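Local coordinates for NEQ263 (Nanoarchaeum equitans Kin4-M, PDB 5BN3), which forms, together with its partner subunit NeqA, the core complex of an unusual archaeal ATP synthase and probably binds ATP, at residues B[223-228]-B[274-279]; B[202-207]-B[259-264]; B[157-162]-B[185-190]; B[128-133]-B[301-306]; B[198-203]-B[229-234]. One frame throughout, in Å; residues are numbered along the deposited sequence.

All five contacts are buried in the nucleotide-binding domain. Contacts 1, 3 and 4 pair parallel strands of one sheet: contacts 1 and 3 are linked through the pairing of strands 156-162 and 220-226, contacts 1 and 4 through that of 131-134 and 273-281. Backbone hydrogen bonds dominate in these three. Contact 1 lies nearest the middle of the chain; contact 4 lies near Arg326, an ADP-binding residue. Contacts 2 and 5 instead pack helices beside the sheet, both using helix 196-215 and sharing Thr202 and Pro203. They rest on apolar side chains, and their polar groups turn mostly to partners beyond the segments. Contact 2 has partly exposed Arg204 and Ser261 at its edge.

Contact 1: residues B[223-228]-B[274-279]; sequences VLMLDM and ITLIPM
Strands 223-226 and 274-279 run parallel, 10° apart, with Val223, Leu224 and Met225 level with Leu276, Ile277 and Pro278. Val223 is held at both ends, its N on Thr275 O at 2.7 Å and its O receiving Ile277 N. Met225 N is hydrogen-bonded to Ile277 O, and Met225 O takes Met279 N. After the cis peptide before Asp227, Met228 N reaches Met279 O at 2.9 Å. Val223 CG1, anti to the backbone N (chi1 -177°), touches Leu276 CD1 at 3.7 Å. On the same face Met225 lays CG against Pro278 and brings CE to 4.0 Å from Leu276 CD1. On the other face Met279 bends at chi3 (-84°), setting CE 3.6 Å from Leu226 CB, while Leu224 and Ile277 lie side by side. Asp227 OD1 caps Thr229 N at the start of helix 228-241. Helix 140-151 covers the Met279 face and helix 196-215 the Val223 face, the layered core characteristic of a P-loop NTPase domain.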
# COMPACT_ATOMS: atom_id res chain seq x y z
N VAL B 223 -25.82 24.43 -14.42
CA VAL B 223 -25.37 23.16 -14.96
C VAL B 223 -25.22 22.11 -13.86
O VAL B 223 -24.49 22.32 -12.88
CB VAL B 223 -24.03 23.30 -15.73
CG1 VAL B 223 -23.64 21.96 -16.34
CG2 VAL B 223 -24.15 24.35 -16.81
N LEU B 224 -25.92 20.99 -14.02
CA LEU B 224 -25.79 19.86 -13.12
C LEU B 224 -25.11 18.71 -13.86
O LEU B 224 -25.50 18.38 -14.99
CB LEU B 224 -27.17 19.40 -12.63
CG LEU B 224 -28.11 20.45 -12.04
CD1 LEU B 224 -29.48 19.86 -11.77
CD2 LEU B 224 -27.53 21.03 -10.77
N MET B 225 -24.10 18.10 -13.25
CA MET B 225 -23.48 16.92 -13.85
C MET B 225 -23.17 15.80 -12.85
O MET B 225 -22.77 16.06 -11.71
CB MET B 225 -22.26 17.27 -14.72
CG MET B 225 -21.13 18.00 -14.02
SD MET B 225 -19.72 18.27 -15.13
CE MET B 225 -20.45 19.38 -16.33
N LEU B 226 -23.37 14.57 -13.31
CA LEU B 226 -23.32 13.37 -12.48
C LEU B 226 -23.08 12.22 -13.45
O LEU B 226 -23.74 12.17 -14.49
CB LEU B 226 -24.67 13.20 -11.80
CG LEU B 226 -25.04 11.91 -11.07
CD1 LEU B 226 -24.27 11.79 -9.77
CD2 LEU B 226 -26.54 11.86 -10.80
N ASP B 227 -22.16 11.30 -13.15
CA ASP B 227 -21.37 11.26 -11.92
C ASP B 227 -19.92 11.45 -12.32
O ASP B 227 -19.45 10.80 -13.26
CB ASP B 227 -21.56 9.87 -11.28
CG ASP B 227 -20.89 9.73 -9.92
OD1 ASP B 227 -19.77 10.24 -9.72
OD2 ASP B 227 -21.48 9.06 -9.04
N MET B 228 -19.20 12.33 -11.63
CA MET B 228 -17.81 12.62 -12.00
C MET B 228 -16.89 11.42 -11.81
O MET B 228 -15.83 11.34 -12.43
CB MET B 228 -17.27 13.84 -11.25
CG MET B 228 -18.01 15.15 -11.51
SD MET B 228 -18.47 15.43 -13.24
CE MET B 228 -16.85 15.52 -14.02
N ILE B 274 -22.55 31.03 -15.36
CA ILE B 274 -22.72 29.59 -15.31
C ILE B 274 -22.51 29.11 -13.88
O ILE B 274 -21.40 29.17 -13.35
CB ILE B 274 -21.73 28.84 -16.22
CG1 ILE B 274 -21.97 29.20 -17.69
CG2 ILE B 274 -21.85 27.34 -16.03
CD1 ILE B 274 -20.99 28.55 -18.65
N THR B 275 -23.59 28.67 -13.24
CA THR B 275 -23.49 28.04 -11.92
C THR B 275 -23.37 26.53 -12.12
O THR B 275 -24.22 25.91 -12.77
CB THR B 275 -24.70 28.38 -11.03
OG1 THR B 275 -24.80 29.81 -10.89
CG2 THR B 275 -24.54 27.76 -9.65
N LEU B 276 -22.31 25.95 -11.58
CA LEU B 276 -21.98 24.56 -11.87
C LEU B 276 -22.00 23.69 -10.62
O LEU B 276 -21.34 24.00 -9.63
CB LEU B 276 -20.61 24.49 -12.56
CG LEU B 276 -20.05 23.11 -12.90
CD1 LEU B 276 -21.00 22.37 -13.80
CD2 LEU B 276 -18.69 23.25 -13.57
N ILE B 277 -22.76 22.60 -10.68
CA ILE B 277 -22.81 21.65 -9.57
C ILE B 277 -22.45 20.24 -10.04
O ILE B 277 -23.31 19.50 -10.51
CB ILE B 277 -24.20 21.65 -8.89
CG1 ILE B 277 -24.56 23.06 -8.42
CG2 ILE B 277 -24.23 20.69 -7.72
CD1 ILE B 277 -25.93 23.17 -7.77
N PRO B 278 -21.16 19.88 -9.92
CA PRO B 278 -20.72 18.52 -10.25
C PRO B 278 -21.06 17.59 -9.09
O PRO B 278 -20.88 17.97 -7.93
CB PRO B 278 -19.20 18.66 -10.36
CG PRO B 278 -18.91 20.14 -10.34
CD PRO B 278 -20.03 20.75 -9.57
N MET B 279 -21.56 16.40 -9.39
CA MET B 279 -21.89 15.45 -8.34
C MET B 279 -21.03 14.21 -8.50
O MET B 279 -20.79 13.75 -9.62
CB MET B 279 -23.37 15.06 -8.42
CG MET B 279 -24.33 16.19 -8.11
SD MET B 279 -26.03 15.70 -8.47
CE MET B 279 -26.11 16.04 -10.22

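Contact 2: residues B[202-207]-B[259-264]; sequences TPRVAL and LASIYE
Ile262 supplies most of the apolar contact, reaching from helix 255-263 to Pro203 and Leu207 on helix 196-215. Its CD1 sits 3.5 Å from Pro203 CG, carried outward by an extended chi2 of -178°. Its second branch, CG2, meets Leu207 CD1 at 3.6 Å, the two side chains crossing at about a right angle. The same Leu207 methyl also packs close to the backbone, with CD1 3.3 Å from Ile262 O. The short helical segments run 27° from parallel with axes 10.4 Å apart, so these branched side chains bridge a rather wide gap.

The polar part is looser. Arg204 extends from CG to NE and brings NH2 to 3.7 Å from Ser261 OG, a proximity rather than a bond. Each group is committed to another partner: Arg204 NH2 forms a salt bridge with Asp258 OD1, and Ser261 OG is hydrogen-bonded to Asp258 O, one residue thus serving both. Arg204 NH1 bonds Ile200 O and Tyr231 OH, which fixes the guanidinium between three helices.

In the domain, Pro203 and Ile262 both also touch Tyr231 of helix 228-241, so the three helices converge beside the sheet. Helix 196-215 turns Thr202 and Ala206 to strands 156-162 and 185-190, resting on Ala160 and Phe188.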
# COMPACT_ATOMS: atom_id res chain seq x y z
N THR B 202 -19.60 14.18 -23.03
CA THR B 202 -20.87 14.61 -22.43
C THR B 202 -20.78 15.95 -21.68
O THR B 202 -21.56 16.86 -21.98
CB THR B 202 -21.49 13.52 -21.52
OG1 THR B 202 -21.68 12.32 -22.28
CG2 THR B 202 -22.81 13.97 -20.96
N PRO B 203 -19.84 16.08 -20.73
CA PRO B 203 -19.81 17.38 -20.05
C PRO B 203 -19.28 18.49 -20.95
O PRO B 203 -19.58 19.65 -20.71
CB PRO B 203 -18.84 17.14 -18.89
CG PRO B 203 -17.94 16.05 -19.37
CD PRO B 203 -18.83 15.15 -20.19
N ARG B 204 -18.50 18.13 -21.97
CA ARG B 204 -17.92 19.13 -22.87
C ARG B 204 -18.95 19.76 -23.80
O ARG B 204 -18.94 20.97 -24.02
CB ARG B 204 -16.76 18.52 -23.68
CG ARG B 204 -15.48 18.33 -22.87
CD ARG B 204 -14.39 17.64 -23.67
NE ARG B 204 -13.09 17.73 -23.01
CZ ARG B 204 -12.64 16.86 -22.11
NH1 ARG B 204 -13.38 15.82 -21.76
NH2 ARG B 204 -11.44 17.03 -21.56
N VAL B 205 -19.86 18.95 -24.35
CA VAL B 205 -20.91 19.49 -25.21
C VAL B 205 -21.92 20.28 -24.37
O VAL B 205 -22.44 21.30 -24.82
CB VAL B 205 -21.62 18.40 -26.06
CG1 VAL B 205 -20.60 17.55 -26.80
CG2 VAL B 205 -22.50 17.51 -25.21
N ALA B 206 -22.17 19.82 -23.15
CA ALA B 206 -23.09 20.50 -22.25
C ALA B 206 -22.57 21.87 -21.84
O ALA B 206 -23.32 22.85 -21.76
CB ALA B 206 -23.34 19.65 -21.02
N LEU B 207 -21.27 21.94 -21.55
CA LEU B 207 -20.64 23.21 -21.17
C LEU B 207 -20.39 24.14 -22.35
O LEU B 207 -20.37 25.36 -22.20
CB LEU B 207 -19.34 22.95 -20.40
CG LEU B 207 -19.54 22.45 -18.97
CD1 LEU B 207 -18.23 21.97 -18.38
CD2 LEU B 207 -20.12 23.56 -18.12
N LEU B 259 -9.98 17.41 -15.17
CA LEU B 259 -11.15 17.77 -14.37
C LEU B 259 -11.32 19.29 -14.32
O LEU B 259 -12.44 19.80 -14.39
CB LEU B 259 -11.03 17.20 -12.95
CG LEU B 259 -11.22 15.68 -12.79
CD1 LEU B 259 -11.00 15.25 -11.34
CD2 LEU B 259 -12.61 15.27 -13.25
N ALA B 260 -10.21 20.00 -14.21
CA ALA B 260 -10.23 21.45 -14.17
C ALA B 260 -10.70 22.03 -15.50
O ALA B 260 -11.40 23.05 -15.52
CB ALA B 260 -8.86 21.99 -13.83
N SER B 261 -10.34 21.38 -16.60
CA SER B 261 -10.73 21.85 -17.93
C SER B 261 -12.25 21.77 -18.11
O SER B 261 -12.80 22.29 -19.07
CB SER B 261 -10.03 21.04 -19.02
OG SER B 261 -10.65 19.79 -19.21
N ILE B 262 -12.91 21.10 -17.17
CA ILE B 262 -14.36 21.04 -17.13
C ILE B 262 -14.93 22.00 -16.08
O ILE B 262 -15.76 22.85 -16.39
CB ILE B 262 -14.84 19.61 -16.84
CG1 ILE B 262 -14.53 18.71 -18.04
CG2 ILE B 262 -16.33 19.57 -16.55
CD1 ILE B 262 -15.00 17.31 -17.85
N TYR B 263 -14.46 21.87 -14.83
CA TYR B 263 -14.99 22.65 -13.72
C TYR B 263 -14.80 24.16 -13.89
O TYR B 263 -15.66 24.95 -13.48
CB TYR B 263 -14.35 22.21 -12.40
CG TYR B 263 -14.60 20.77 -12.00
CD1 TYR B 263 -15.74 20.10 -12.42
CD2 TYR B 263 -13.69 20.09 -11.20
CE1 TYR B 263 -15.96 18.78 -12.04
CE2 TYR B 263 -13.91 18.78 -10.82
CZ TYR B 263 -15.04 18.13 -11.25
OH TYR B 263 -15.25 16.83 -10.87
N GLU B 264 -13.69 24.57 -14.49
CA GLU B 264 -13.37 25.99 -14.65
C GLU B 264 -14.13 26.66 -15.79
O GLU B 264 -14.02 27.87 -15.99
CB GLU B 264 -11.86 26.20 -14.81
CG GLU B 264 -11.07 25.96 -13.54
CD GLU B 264 -11.13 27.13 -12.57
OE1 GLU B 264 -11.26 26.89 -11.35
OE2 GLU B 264 -11.03 28.29 -13.02

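Contact 3: residues B[157-162]-B[185-190]; sequences IIFAAI and SAIFIS
Ile157 and Ser185 open a parallel pairing whose strands diverge by only 6° and stay in step through Ile162 and Ser190. Ile157 O receives Ala186 N at 3.0 Å, and Ile157 CB lies 3.7 Å from Ser185 OG, whose hydrogen bond goes to Ala181 O. Ile158 turns to the other face, where its CG2 meets the edge of the Phe188 ring, 4.0 Å from CE1. Phe159 N donates to Ala186 O, and Phe159 O receives Phe188 N at 2.8 Å in a nearly straight bond (178° at the hydrogen). Phe159 CG stands anti to the backbone N (chi1 175°), on the Ile187 side of the sheet; Phe159 CD2 meets Ile187 CG2 obliquely at 3.7 Å, and the ring stacks on Phe172 of helix 166-178. Ala160 turns its backbone N and O to Leu224 and Leu226 of strand 220-226, and the pairing with 185-190 resumes at Ala161, whose N bonds Phe188 O at 2.7 Å and whose O receives Ser190 N. Ile162 ends the run beside Ser190 OG, which is hydrogen-bonded to Thr202 OG1 of helix 196-215. Strand 156-162, helix 166-178 and strand 185-190 form a beta-alpha-beta crossover, the repeating unit of the P-loop NTPase fold.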
# COMPACT_ATOMS: atom_id res chain seq x y z
N ILE B 157 -31.68 25.17 -17.35
CA ILE B 157 -30.96 24.10 -16.67
C ILE B 157 -30.34 23.17 -17.71
O ILE B 157 -31.01 22.70 -18.62
CB ILE B 157 -31.90 23.27 -15.77
CG1 ILE B 157 -32.48 24.16 -14.66
CG2 ILE B 157 -31.16 22.10 -15.16
CD1 ILE B 157 -33.48 23.45 -13.77
N ILE B 158 -29.04 22.92 -17.57
CA ILE B 158 -28.38 21.92 -18.41
C ILE B 158 -27.94 20.75 -17.56
O ILE B 158 -27.19 20.91 -16.59
CB ILE B 158 -27.19 22.52 -19.19
CG1 ILE B 158 -27.68 23.65 -20.09
CG2 ILE B 158 -26.50 21.45 -20.01
CD1 ILE B 158 -26.59 24.31 -20.90
N PHE B 159 -28.41 19.56 -17.91
CA PHE B 159 -28.12 18.35 -17.16
C PHE B 159 -27.24 17.41 -17.97
O PHE B 159 -27.62 16.97 -19.05
CB PHE B 159 -29.43 17.65 -16.77
CG PHE B 159 -29.24 16.32 -16.10
CD1 PHE B 159 -28.37 16.18 -15.03
CD2 PHE B 159 -29.97 15.21 -16.52
CE1 PHE B 159 -28.21 14.95 -14.41
CE2 PHE B 159 -29.81 13.99 -15.90
CZ PHE B 159 -28.93 13.86 -14.84
N ALA B 160 -26.05 17.13 -17.45
CA ALA B 160 -25.15 16.17 -18.09
C ALA B 160 -25.13 14.87 -17.30
O ALA B 160 -24.61 14.82 -16.18
CB ALA B 160 -23.75 16.74 -18.20
N ALA B 161 -25.68 13.82 -17.90
CA ALA B 161 -25.68 12.50 -17.28
C ALA B 161 -24.54 11.66 -17.84
O ALA B 161 -24.57 11.25 -19.00
CB ALA B 161 -27.01 11.81 -17.50
N ILE B 162 -23.53 11.39 -17.01
CA ILE B 162 -22.33 10.70 -17.46
C ILE B 162 -22.29 9.26 -16.96
O ILE B 162 -21.85 8.99 -15.84
CB ILE B 162 -21.06 11.44 -17.00
CG1 ILE B 162 -21.18 12.95 -17.27
CG2 ILE B 162 -19.82 10.87 -17.67
CD1 ILE B 162 -20.07 13.78 -16.64
N SER B 185 -34.94 23.25 -20.33
CA SER B 185 -33.80 22.42 -19.98
C SER B 185 -33.21 21.74 -21.22
O SER B 185 -33.93 21.45 -22.18
CB SER B 185 -34.20 21.36 -18.96
OG SER B 185 -34.67 21.96 -17.77
N ALA B 186 -31.91 21.51 -21.19
CA ALA B 186 -31.24 20.72 -22.22
C ALA B 186 -30.55 19.56 -21.51
O ALA B 186 -29.78 19.77 -20.57
CB ALA B 186 -30.23 21.55 -22.98
N ILE B 187 -30.84 18.34 -21.95
CA ILE B 187 -30.34 17.15 -21.28
C ILE B 187 -29.41 16.33 -22.17
O ILE B 187 -29.76 15.98 -23.30
CB ILE B 187 -31.50 16.28 -20.76
CG1 ILE B 187 -32.34 17.08 -19.76
CG2 ILE B 187 -30.98 15.01 -20.11
CD1 ILE B 187 -33.59 16.36 -19.28
N PHE B 188 -28.22 16.03 -21.65
CA PHE B 188 -27.23 15.25 -22.40
C PHE B 188 -26.91 13.96 -21.65
O PHE B 188 -26.50 14.00 -20.49
CB PHE B 188 -25.97 16.08 -22.63
CG PHE B 188 -26.21 17.33 -23.45
CD1 PHE B 188 -26.57 18.52 -22.83
CD2 PHE B 188 -26.08 17.30 -24.83
CE1 PHE B 188 -26.80 19.66 -23.58
CE2 PHE B 188 -26.31 18.44 -25.58
CZ PHE B 188 -26.67 19.62 -24.96
N ILE B 189 -27.10 12.83 -22.32
CA ILE B 189 -27.00 11.53 -21.67
C ILE B 189 -26.05 10.58 -22.39
O ILE B 189 -26.22 10.31 -23.58
CB ILE B 189 -28.39 10.85 -21.59
CG1 ILE B 189 -29.36 11.72 -20.79
CG2 ILE B 189 -28.28 9.46 -20.97
CD1 ILE B 189 -30.81 11.28 -20.89
N SER B 190 -25.04 10.09 -21.68
CA SER B 190 -24.25 8.96 -22.16
C SER B 190 -24.54 7.77 -21.25
O SER B 190 -24.39 7.86 -20.03
CB SER B 190 -22.76 9.28 -22.18
OG SER B 190 -22.30 9.74 -20.92

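Contact 4: residues B[128-133]-B[301-306]; sequences QKIAIF and GQYVLS. With SO4 (sulfate ion), chain X.
Ile130 CD1 lies over one face of the Tyr303 ring, offset toward the rim and 3.4 Å from CZ, the two side chains crossing at about a right angle. Its CG1 is anti to the backbone N (chi1 176°) and passes 3.6 Å from Gly301 O. On the other face of the sheet Gln302 CB stands over the centre of the Phe133 ring, while CG lies 4.0 Å from Phe133 CE2. Backbone bonds join the strands: Tyr303 N to Ala131 O at 2.8 Å, Phe133 N to Tyr303 O, and Leu305 N to Phe133 O at 3.0 Å. This is parallel pairing in the P-loop NTPase sheet, and strand 131-134 leads towards helix 140-151 in the position of the P-loop strand. Farther out, Tyr303 OH is fixed by His122 O and Gln302 NE2 by Lys322 O. Lys129 NZ is shared between Glu264 and Glu300. Gly301 has a positive phi (116°) that suits glycine and lies about 5 Å from the side chain of Arg326, seen to bind ADP though not on this chain here. Ser306 N-caps helix 307-311, accepting from Leu309 N while OG donates at 2.7 Å to O1 of a sulfate ion, probably from the crystallisation liquor.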
# COMPACT_ATOMS: atom_id res chain seq x y z
N GLN B 128 -20.94 30.37 -9.06
CA GLN B 128 -20.05 29.51 -8.28
C GLN B 128 -20.05 28.08 -8.82
O GLN B 128 -21.03 27.62 -9.41
CB GLN B 128 -20.47 29.52 -6.81
CG GLN B 128 -19.47 28.87 -5.85
CD GLN B 128 -19.87 29.06 -4.39
OE1 GLN B 128 -20.91 29.64 -4.09
NE2 GLN B 128 -19.03 28.57 -3.48
N LYS B 129 -18.92 27.40 -8.65
CA LYS B 129 -18.86 25.97 -8.90
C LYS B 129 -18.71 25.26 -7.56
O LYS B 129 -17.77 25.53 -6.80
CB LYS B 129 -17.71 25.61 -9.85
CG LYS B 129 -16.37 26.22 -9.47
CD LYS B 129 -15.27 25.76 -10.41
CE LYS B 129 -13.91 26.26 -9.94
NZ LYS B 129 -13.76 27.73 -10.06
N ILE B 130 -19.65 24.38 -7.24
CA ILE B 130 -19.62 23.68 -5.97
C ILE B 130 -20.13 22.25 -6.12
O ILE B 130 -21.18 22.01 -6.73
CB ILE B 130 -20.41 24.45 -4.88
CG1 ILE B 130 -20.47 23.66 -3.58
CG2 ILE B 130 -21.81 24.77 -5.36
CD1 ILE B 130 -20.62 24.54 -2.35
N ALA B 131 -19.38 21.29 -5.59
CA ALA B 131 -19.69 19.88 -5.79
C ALA B 131 -20.55 19.30 -4.68
O ALA B 131 -20.59 19.83 -3.57
CB ALA B 131 -18.41 19.09 -5.93
N ILE B 132 -21.24 18.21 -4.99
CA ILE B 132 -21.87 17.39 -3.97
C ILE B 132 -21.11 16.07 -3.89
O ILE B 132 -20.99 15.36 -4.89
CB ILE B 132 -23.36 17.12 -4.29
CG1 ILE B 132 -24.14 18.43 -4.37
CG2 ILE B 132 -23.98 16.21 -3.23
CD1 ILE B 132 -25.57 18.26 -4.84
N PHE B 133 -20.56 15.76 -2.71
CA PHE B 133 -19.86 14.49 -2.49
C PHE B 133 -20.81 13.58 -1.73
O PHE B 133 -21.37 13.98 -0.71
CB PHE B 133 -18.61 14.69 -1.62
CG PHE B 133 -17.50 15.45 -2.29
CD1 PHE B 133 -17.61 15.91 -3.60
CD2 PHE B 133 -16.32 15.69 -1.60
CE1 PHE B 133 -16.57 16.61 -4.19
CE2 PHE B 133 -15.27 16.39 -2.19
CZ PHE B 133 -15.40 16.85 -3.49
N GLY B 301 -15.67 24.71 -3.05
CA GLY B 301 -16.38 24.13 -1.93
C GLY B 301 -17.12 22.86 -2.30
O GLY B 301 -17.10 22.43 -3.46
N GLN B 302 -17.79 22.26 -1.32
CA GLN B 302 -18.53 21.04 -1.55
C GLN B 302 -19.57 20.81 -0.47
O GLN B 302 -19.37 21.19 0.69
CB GLN B 302 -17.58 19.84 -1.64
CG GLN B 302 -16.87 19.49 -0.32
CD GLN B 302 -15.74 20.43 0.01
OE1 GLN B 302 -15.03 20.92 -0.88
NE2 GLN B 302 -15.55 20.70 1.30
N TYR B 303 -20.69 20.20 -0.84
CA TYR B 303 -21.66 19.73 0.13
C TYR B 303 -21.46 18.23 0.35
O TYR B 303 -21.66 17.43 -0.57
CB TYR B 303 -23.09 20.02 -0.34
CG TYR B 303 -23.34 21.48 -0.64
CD1 TYR B 303 -23.18 22.45 0.34
CD2 TYR B 303 -23.76 21.89 -1.90
CE1 TYR B 303 -23.41 23.79 0.07
CE2 TYR B 303 -24.00 23.23 -2.18
CZ TYR B 303 -23.82 24.17 -1.19
OH TYR B 303 -24.05 25.50 -1.45
N VAL B 304 -21.05 17.86 1.56
CA VAL B 304 -20.71 16.47 1.85
C VAL B 304 -21.85 15.76 2.58
O VAL B 304 -22.31 16.24 3.61
CB VAL B 304 -19.43 16.38 2.69
CG1 VAL B 304 -19.10 14.93 3.02
CG2 VAL B 304 -18.27 17.04 1.95
N LEU B 305 -22.30 14.64 2.03
CA LEU B 305 -23.38 13.87 2.65
C LEU B 305 -22.83 12.88 3.67
O LEU B 305 -21.73 12.35 3.51
CB LEU B 305 -24.23 13.17 1.59
CG LEU B 305 -25.48 13.91 1.11
CD1 LEU B 305 -25.26 15.40 1.04
CD2 LEU B 305 -25.95 13.38 -0.24
N SER B 306 -23.62 12.62 4.72
CA SER B 306 -23.15 11.83 5.86
C SER B 306 -23.95 10.55 6.05
O SER B 306 -25.18 10.58 6.16
CB SER B 306 -23.20 12.69 7.13
OG SER B 306 -23.09 11.90 8.30
S SO4 X . -20.01 10.01 8.95
O1 SO4 X . -20.55 11.36 8.87
O2 SO4 X . -19.47 9.78 10.28
O3 SO4 X . -18.98 9.84 7.94
O4 SO4 X . -21.08 9.05 8.69

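Contact 5: residues B[198-203]-B[229-234]; sequences EKIYTP and TNYADA
Ile200 and Tyr231 meet where two helices of the P-loop NTPase domain, 196-215 and 228-241, pack beside the central sheet on either side of strand 220-226 in sequence. The short segments cross at -130° with axes 8.8 Å apart, close enough for side chains to touch backbone. Tyr231 does so: CG is anti to the backbone N (chi1 173°), directed to helix 196-215, and ring carbon CE1 comes to 3.5 Å from Ile200 CA and 3.6 Å from Ile200 CB. Pro203 CG adds a contact with the same ring carbon, while Ile200 O lies in the ring plane at its edge. Tyr231 OH is hydrogen-bonded to Asp258 OD2, which holds the far end of the ring.

Ala234 forms the second part of the contact. Its CB touches both Lys199 CB, 3.7 Å away, and Ile200 CG2 at 3.8 Å. Ile200 CG2, the branch that meets Ala234, stands anti to the carbonyl carbon, while CG1 (chi1 67°) lies between N and carbonyl carbon. The aliphatic chain of Lys199 continues past, with CD 4.0 Å from Ala234 CB, and its NZ is taken by Ser194 O and Ala192 O. Beyond this surface, Asn230 OD1 bonds Arg396 NE of the neighbouring alpha-chain subunit. In the turn before the kink at Pro203, Thr202 OG1 donates to Glu198 O at 2.7 Å.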
# COMPACT_ATOMS: atom_id res chain seq x y z
N GLU B 198 -17.77 8.92 -25.72
CA GLU B 198 -19.05 9.60 -25.55
C GLU B 198 -19.20 10.12 -24.12
O GLU B 198 -19.77 11.19 -23.89
CB GLU B 198 -20.23 8.67 -25.89
CG GLU B 198 -21.58 9.36 -25.74
CD GLU B 198 -22.77 8.49 -26.11
OE1 GLU B 198 -22.57 7.39 -26.67
OE2 GLU B 198 -23.91 8.91 -25.83
N LYS B 199 -18.68 9.36 -23.17
CA LYS B 199 -18.76 9.74 -21.76
C LYS B 199 -17.98 11.02 -21.46
O LYS B 199 -18.48 11.90 -20.77
CB LYS B 199 -18.28 8.60 -20.86
CG LYS B 199 -19.23 7.41 -20.79
CD LYS B 199 -18.86 6.47 -19.64
CE LYS B 199 -19.77 5.25 -19.57
NZ LYS B 199 -19.40 4.20 -20.55
N ILE B 200 -16.76 11.13 -21.99
CA ILE B 200 -15.95 12.31 -21.69
C ILE B 200 -16.36 13.53 -22.51
O ILE B 200 -16.03 14.66 -22.16
CB ILE B 200 -14.43 12.05 -21.84
CG1 ILE B 200 -14.06 11.79 -23.30
CG2 ILE B 200 -13.98 10.90 -20.94
CD1 ILE B 200 -12.60 12.09 -23.61
N TYR B 201 -17.08 13.30 -23.61
CA TYR B 201 -17.61 14.40 -24.41
C TYR B 201 -18.90 14.98 -23.83
O TYR B 201 -19.25 16.13 -24.10
CB TYR B 201 -17.84 13.96 -25.87
CG TYR B 201 -16.60 14.02 -26.73
CD1 TYR B 201 -15.34 14.23 -26.17
CD2 TYR B 201 -16.68 13.89 -28.11
CE1 TYR B 201 -14.21 14.30 -26.96
CE2 TYR B 201 -15.56 13.96 -28.91
CZ TYR B 201 -14.33 14.16 -28.33
OH TYR B 201 -13.20 14.23 -29.11
N THR B 202 -19.60 14.18 -23.03
CA THR B 202 -20.87 14.61 -22.43
C THR B 202 -20.78 15.95 -21.68
O THR B 202 -21.56 16.86 -21.98
CB THR B 202 -21.49 13.52 -21.52
OG1 THR B 202 -21.68 12.32 -22.28
CG2 THR B 202 -22.81 13.97 -20.96
N PRO B 203 -19.84 16.08 -20.73
CA PRO B 203 -19.81 17.38 -20.05
C PRO B 203 -19.28 18.49 -20.95
O PRO B 203 -19.58 19.65 -20.71
CB PRO B 203 -18.84 17.14 -18.89
CG PRO B 203 -17.94 16.05 -19.37
CD PRO B 203 -18.83 15.15 -20.19
N THR B 229 -17.29 10.48 -10.96
CA THR B 229 -16.51 9.27 -10.77
C THR B 229 -16.58 8.39 -12.02
O THR B 229 -15.60 7.73 -12.38
CB THR B 229 -16.96 8.49 -9.53
OG1 THR B 229 -16.85 9.34 -8.37
CG2 THR B 229 -16.09 7.27 -9.32
N ASN B 230 -17.73 8.39 -12.69
CA ASN B 230 -17.87 7.69 -13.96
C ASN B 230 -17.08 8.38 -15.06
O ASN B 230 -16.56 7.73 -15.96
CB ASN B 230 -19.33 7.58 -14.38
CG ASN B 230 -20.14 6.69 -13.46
OD1 ASN B 230 -19.60 5.83 -12.77
ND2 ASN B 230 -21.45 6.89 -13.46
N TYR B 231 -17.00 9.71 -15.00
CA TYR B 231 -16.22 10.48 -15.95
C TYR B 231 -14.74 10.13 -15.85
O TYR B 231 -14.07 9.91 -16.86
CB TYR B 231 -16.42 11.98 -15.76
CG TYR B 231 -15.49 12.80 -16.62
CD1 TYR B 231 -15.81 13.11 -17.93
CD2 TYR B 231 -14.27 13.25 -16.12
CE1 TYR B 231 -14.95 13.84 -18.72
CE2 TYR B 231 -13.41 13.99 -16.91
CZ TYR B 231 -13.75 14.27 -18.21
OH TYR B 231 -12.89 15.01 -18.99
N ALA B 232 -14.22 10.11 -14.63
CA ALA B 232 -12.83 9.76 -14.40
C ALA B 232 -12.53 8.34 -14.89
O ALA B 232 -11.45 8.08 -15.40
CB ALA B 232 -12.49 9.89 -12.93
N ASP B 233 -13.50 7.44 -14.72
CA ASP B 233 -13.35 6.06 -15.15
C ASP B 233 -13.19 5.97 -16.66
O ASP B 233 -12.37 5.21 -17.17
CB ASP B 233 -14.55 5.23 -14.69
CG ASP B 233 -14.45 3.77 -15.09
OD1 ASP B 233 -14.78 3.44 -16.25
OD2 ASP B 233 -14.04 2.95 -14.24
N ALA B 234 -13.99 6.76 -17.38
CA ALA B 234 -13.91 6.80 -18.83
C ALA B 234 -12.58 7.39 -19.29
O ALA B 234 -11.99 6.91 -20.27
CB ALA B 234 -15.07 7.60 -19.39